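Local atomic coordinates of acetyltransferase, GNAT family (Bacillus anthracis str. Sterne, PDB entry 3FBU), a protein that binds coenzyme A and, as a member of the GNAT family, probably transfers an acetyl group from acetyl-CoA to an acceptor substrate. Residues Ala20-Glu23 / Tyr24-Asp27; Gly37-Glu41 / Glu42-Asn46. All coordinates share one frame; numbering follows the deposited sequence.

Interaction 1 of 2, residues Ala20-Glu23 / Tyr24-Asp27; sequences AVHE and YTSD
Tyr-24 lays its ring under the carbonyl of Val-21, whose O stands 3.4 Å above the ring plane and over its centre. With CG between the backbone N and the carbonyl carbon (chi1 60°), the ring folds back along the preceding turn, its OH passing 3.7 Å from Val-21 CG2 on the way to a hydrogen bond with His-72 of strand 68-79. Tyr-24 N also donates to Val-21 O, but from 45° out of the carbonyl plane. Thr-25 N reaches the same oxygen at 3.0 Å, in the carbonyl plane and nearly straight, while Thr-25 CG2 packs 3.6 Å from Val-21 CG1. Ser-26 follows: its CB sits over one face of the His-22 ring, 3.8 Å from the centroid and 23° off the normal, a CH-pi contact. Ser-26 OG, at 2.6 Å, and Ser-26 N both donate to His-22 O. Beyond the helix, which ends at Thr-25, a water donates 2.7 Å bonds to Asp-27 OD2 and to Glu-23 O. At this C-terminal end the carbonyls of Val-21 and His-22 thus each take two donors and that of Glu-23 a water, so side chain and solvent supplement the helical bonding where it runs out.

Interaction 2 of 2, residues Gly37-Glu41 / Glu42-Asn46; sequences GVFTE and EDTRN
Thr-40 and Asp-43 exchange hydrogen bonds at the start of helix 41-50. Thr-40 holds OG1 between its backbone N and carbonyl carbon (chi1 65°), which turns the hydroxyl oxygen to the first turn, where it accepts from Asp-43 N at 3.0 Å. Asp-43 swings CG to the side of its own backbone N (chi1 -73°), and the carboxylate reaches back: OD2 accepts from Thr-40 N at 2.9 Å, nearly straight (170° at the hydrogen) although met from above the carboxylate plane. A water donates to this OD2 and to Val-38 O. The Phe-39 side chain runs obliquely across that of Asp-43, with Phe-39 CB 3.6 Å from Asp-43 CB. The Phe-39 ring presents an edge to Thr-44 OG1, which lies 3.4 Å from Phe-39 CD2; that hydroxyl has its hydrogen-bonding partners in His-22 and Thr-25. One turn after Glu-41, Arg-45 bends at chi3, placing its guanidinium with one face over Glu-41 O, 3.8 Å from the plane. Its NH1 makes a long salt bridge of 3.5 Å to Glu-41 OE1, the two planar groups almost perpendicular, and Arg-45 also forms a cation-pi contact with Trp-18. The reciprocal Thr-40/Asp-43 pair, with Thr-40 as N-cap, is a capping box.

Overall arrangement
From the N terminus, the chain passes through strands 3-4 and 8-10 into helix 18-25, where interaction 1 spans the last turn and the exit from it, Ser-26 and Asp-27. A loop then leads to interaction 2, which opens helix 41-50 before strand 58-63. The contacts lie in series, neither nesting nor crossing, and each closes a turn of local chain. Their centres are nonetheless only 8 Å apart: Thr-44 OG1 lies 2.8 Å from both His-22 ND1 and Thr-25 OG1, probable hydrogen bonds, and Phe-39 shares a backbone bond with Thr-25. The end of one helix is thereby tied to the beginning of the next, while the side chain of Tyr-24, about 7 Å from the bound coenzyme A, links the pair to strand 68-79.

Interaction 1 of 2, residues Ala20-Glu23 / Tyr24-Asp27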
loop_
_atom_site.group_PDB
_atom_site.type_symbol
_atom_site.label_atom_id
_atom_site.label_comp_id
_atom_site.label_asym_id
_atom_site.label_seq_id
_atom_site.Cartn_x
_atom_site.Cartn_y
_atom_site.Cartn_z
ATOM N N ALA A 20 1.653 4.843 -23.966
ATOM C CA ALA A 20 0.902 4.302 -22.817
ATOM C C ALA A 20 1.859 3.655 -21.804
ATOM O O ALA A 20 1.658 3.738 -20.583
ATOM C CB ALA A 20 -0.133 3.284 -23.309
ATOM N N VAL A 21 2.900 3.009 -22.300
ATOM C CA VAL A 21 3.910 2.453 -21.391
ATOM C C VAL A 21 4.655 3.574 -20.670
ATOM O O VAL A 21 4.873 3.506 -19.449
ATOM C CB VAL A 21 4.877 1.532 -22.143
ATOM C CG1 VAL A 21 6.107 1.118 -21.249
ATOM C CG2 VAL A 21 4.119 0.310 -22.621
ATOM N N HIS A 22 5.002 4.622 -21.412
ATOM C CA HIS A 22 5.748 5.735 -20.845
ATOM C C HIS A 22 5.028 6.416 -19.665
ATOM O O HIS A 22 5.651 6.943 -18.731
ATOM C CB HIS A 22 6.139 6.728 -21.933
ATOM C CG HIS A 22 7.159 7.712 -21.479
ATOM N ND1 HIS A 22 8.460 7.348 -21.217
ATOM C CD2 HIS A 22 7.065 9.034 -21.193
ATOM C CE1 HIS A 22 9.128 8.411 -20.803
ATOM N NE2 HIS A 22 8.308 9.448 -20.782
ATOM N N GLU A 23 3.710 6.366 -19.668
ATOM C CA GLU A 23 2.924 6.957 -18.598
ATOM C C GLU A 23 3.367 6.425 -17.220
ATOM O O GLU A 23 3.337 7.149 -16.220
ATOM C CB GLU A 23 1.434 6.683 -18.865
ATOM C CG GLU A 23 0.484 7.304 -17.864
ATOM C CD GLU A 23 -0.981 7.030 -18.223
ATOM O OE1 GLU A 23 -1.220 6.323 -19.233
ATOM O OE2 GLU A 23 -1.873 7.527 -17.505
ATOM N N TYR A 24 3.783 5.158 -17.163
ATOM C CA TYR A 24 4.259 4.569 -15.901
ATOM C C TYR A 24 5.776 4.353 -15.822
ATOM O O TYR A 24 6.334 4.427 -14.744
ATOM C CB TYR A 24 3.483 3.290 -15.544
ATOM C CG TYR A 24 3.529 2.137 -16.530
ATOM C CD1 TYR A 24 4.536 1.169 -16.460
ATOM C CD2 TYR A 24 2.507 1.958 -17.475
ATOM C CE1 TYR A 24 4.580 0.090 -17.375
ATOM C CE2 TYR A 24 2.524 0.876 -18.370
ATOM C CZ TYR A 24 3.547 -0.059 -18.318
ATOM O OH TYR A 24 3.541 -1.122 -19.210
ATOM N N THR A 25 6.449 4.102 -16.937
ATOM C CA THR A 25 7.896 3.933 -16.884
ATOM C C THR A 25 8.657 5.247 -16.599
ATOM O O THR A 25 9.817 5.217 -16.194
ATOM C CB THR A 25 8.470 3.228 -18.122
ATOM O OG1 THR A 25 8.141 3.966 -19.300
ATOM C CG2 THR A 25 7.968 1.781 -18.208
ATOM N N SER A 26 7.990 6.386 -16.798
ATOM C CA SER A 26 8.528 7.695 -16.411
ATOM C C SER A 26 8.225 8.067 -14.960
ATOM O O SER A 26 8.635 9.140 -14.479
ATOM C CB SER A 26 7.957 8.762 -17.356
ATOM O OG SER A 26 6.551 8.877 -17.236
ATOM N N ASP A 27 7.468 7.227 -14.267
ATOM C CA ASP A 27 6.974 7.539 -12.922
ATOM C C ASP A 27 7.959 6.969 -11.904
ATOM O O ASP A 27 8.250 5.764 -11.895
ATOM C CB ASP A 27 5.574 6.943 -12.759
ATOM C CG ASP A 27 4.908 7.296 -11.424
ATOM O OD1 ASP A 27 5.608 7.401 -10.385
ATOM O OD2 ASP A 27 3.662 7.418 -11.415
HETATM O O HOH W 1 2.315 6.818 -13.703
#

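Interaction 2 of 2, residues Gly37-Glu41 / Glu42-Asn46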
loop_
_atom_site.group_PDB
_atom_site.type_symbol
_atom_site.label_atom_id
_atom_site.label_comp_id
_atom_site.label_asym_id
_atom_site.label_seq_id
_atom_site.Cartn_x
_atom_site.Cartn_y
_atom_site.Cartn_z
ATOM N N GLY A 37 15.520 2.452 -12.844
ATOM C CA GLY A 37 14.873 3.658 -12.387
ATOM C C GLY A 37 14.133 4.207 -13.595
ATOM O O GLY A 37 13.882 3.486 -14.563
ATOM N N VAL A 38 13.818 5.491 -13.543
ATOM C CA VAL A 38 12.895 6.091 -14.497
ATOM C C VAL A 38 13.443 6.086 -15.915
ATOM O O VAL A 38 14.649 6.291 -16.134
ATOM C CB VAL A 38 12.521 7.520 -14.066
ATOM C CG1 VAL A 38 11.869 8.277 -15.202
ATOM C CG2 VAL A 38 11.613 7.466 -12.865
ATOM N N PHE A 39 12.547 5.817 -16.865
ATOM C CA PHE A 39 12.854 5.853 -18.295
ATOM C C PHE A 39 12.645 7.261 -18.861
ATOM O O PHE A 39 11.683 7.938 -18.516
ATOM C CB PHE A 39 11.904 4.948 -19.082
ATOM C CG PHE A 39 12.216 3.477 -19.018
ATOM C CD1 PHE A 39 13.052 2.935 -18.048
ATOM C CD2 PHE A 39 11.615 2.619 -19.937
ATOM C CE1 PHE A 39 13.291 1.544 -18.015
ATOM C CE2 PHE A 39 11.830 1.255 -19.905
ATOM C CZ PHE A 39 12.688 0.710 -18.958
ATOM N N THR A 40 13.532 7.666 -19.754
ATOM C CA THR A 40 13.277 8.795 -20.658
ATOM C C THR A 40 12.360 8.300 -21.781
ATOM O O THR A 40 12.146 7.098 -21.918
ATOM C CB THR A 40 14.591 9.288 -21.285
ATOM O OG1 THR A 40 15.126 8.262 -22.131
ATOM C CG2 THR A 40 15.603 9.648 -20.186
ATOM N N GLU A 41 11.829 9.211 -22.587
ATOM C CA GLU A 41 11.025 8.827 -23.742
ATOM C C GLU A 41 11.804 7.911 -24.679
ATOM O O GLU A 41 11.245 6.915 -25.159
ATOM C CB GLU A 41 10.511 10.053 -24.525
ATOM C CG GLU A 41 9.361 10.755 -23.849
ATOM C CD GLU A 41 8.736 11.847 -24.715
ATOM O OE1 GLU A 41 9.199 12.060 -25.859
ATOM O OE2 GLU A 41 7.770 12.471 -24.234
ATOM N N GLU A 42 13.081 8.232 -24.942
ATOM C CA GLU A 42 13.923 7.352 -25.763
ATOM C C GLU A 42 14.081 5.957 -25.127
ATOM O O GLU A 42 14.108 4.966 -25.845
ATOM C CB GLU A 42 15.316 7.945 -26.039
ATOM C CG GLU A 42 16.227 6.966 -26.834
ATOM C CD GLU A 42 17.318 7.637 -27.687
ATOM O OE1 GLU A 42 17.113 8.787 -28.142
ATOM O OE2 GLU A 42 18.375 6.990 -27.920
ATOM N N ASP A 43 14.200 5.897 -23.801
ATOM C CA ASP A 43 14.319 4.615 -23.079
ATOM C C ASP A 43 13.082 3.773 -23.308
ATOM O O ASP A 43 13.176 2.585 -23.623
ATOM C CB ASP A 43 14.467 4.830 -21.571
ATOM C CG ASP A 43 15.835 5.371 -21.166
ATOM O OD1 ASP A 43 16.812 5.143 -21.915
ATOM O OD2 ASP A 43 15.922 5.978 -20.059
ATOM N N THR A 44 11.905 4.381 -23.143
ATOM C CA THR A 44 10.663 3.643 -23.376
ATOM C C THR A 44 10.530 3.166 -24.819
ATOM O O THR A 44 10.164 2.015 -25.051
ATOM C CB THR A 44 9.437 4.416 -22.945
ATOM O OG1 THR A 44 9.601 4.835 -21.573
ATOM C CG2 THR A 44 8.151 3.516 -23.084
ATOM N N ARG A 45 10.790 4.029 -25.798
ATOM C CA ARG A 45 10.766 3.609 -27.207
ATOM C C ARG A 45 11.719 2.432 -27.487
ATOM O O ARG A 45 11.373 1.460 -28.198
ATOM C CB ARG A 45 11.073 4.809 -28.118
ATOM C CG ARG A 45 9.927 5.844 -28.226
ATOM C CD ARG A 45 10.244 6.922 -29.289
ATOM N NE ARG A 45 11.378 7.748 -28.882
ATOM C CZ ARG A 45 11.316 9.005 -28.413
ATOM N NH1 ARG A 45 10.156 9.671 -28.289
ATOM N NH2 ARG A 45 12.452 9.626 -28.085
ATOM N N ASN A 46 12.921 2.520 -26.922
ATOM C CA ASN A 46 13.908 1.449 -27.068
ATOM C C ASN A 46 13.382 0.137 -26.460
ATOM O O ASN A 46 13.496 -0.927 -27.052
ATOM C CB ASN A 46 15.221 1.832 -26.359
ATOM C CG ASN A 46 16.030 2.910 -27.091
ATOM O OD1 ASN A 46 15.850 3.167 -28.286
ATOM N ND2 ASN A 46 16.964 3.528 -26.355
HETATM O O HOH W 2 16.590 4.195 -17.608
#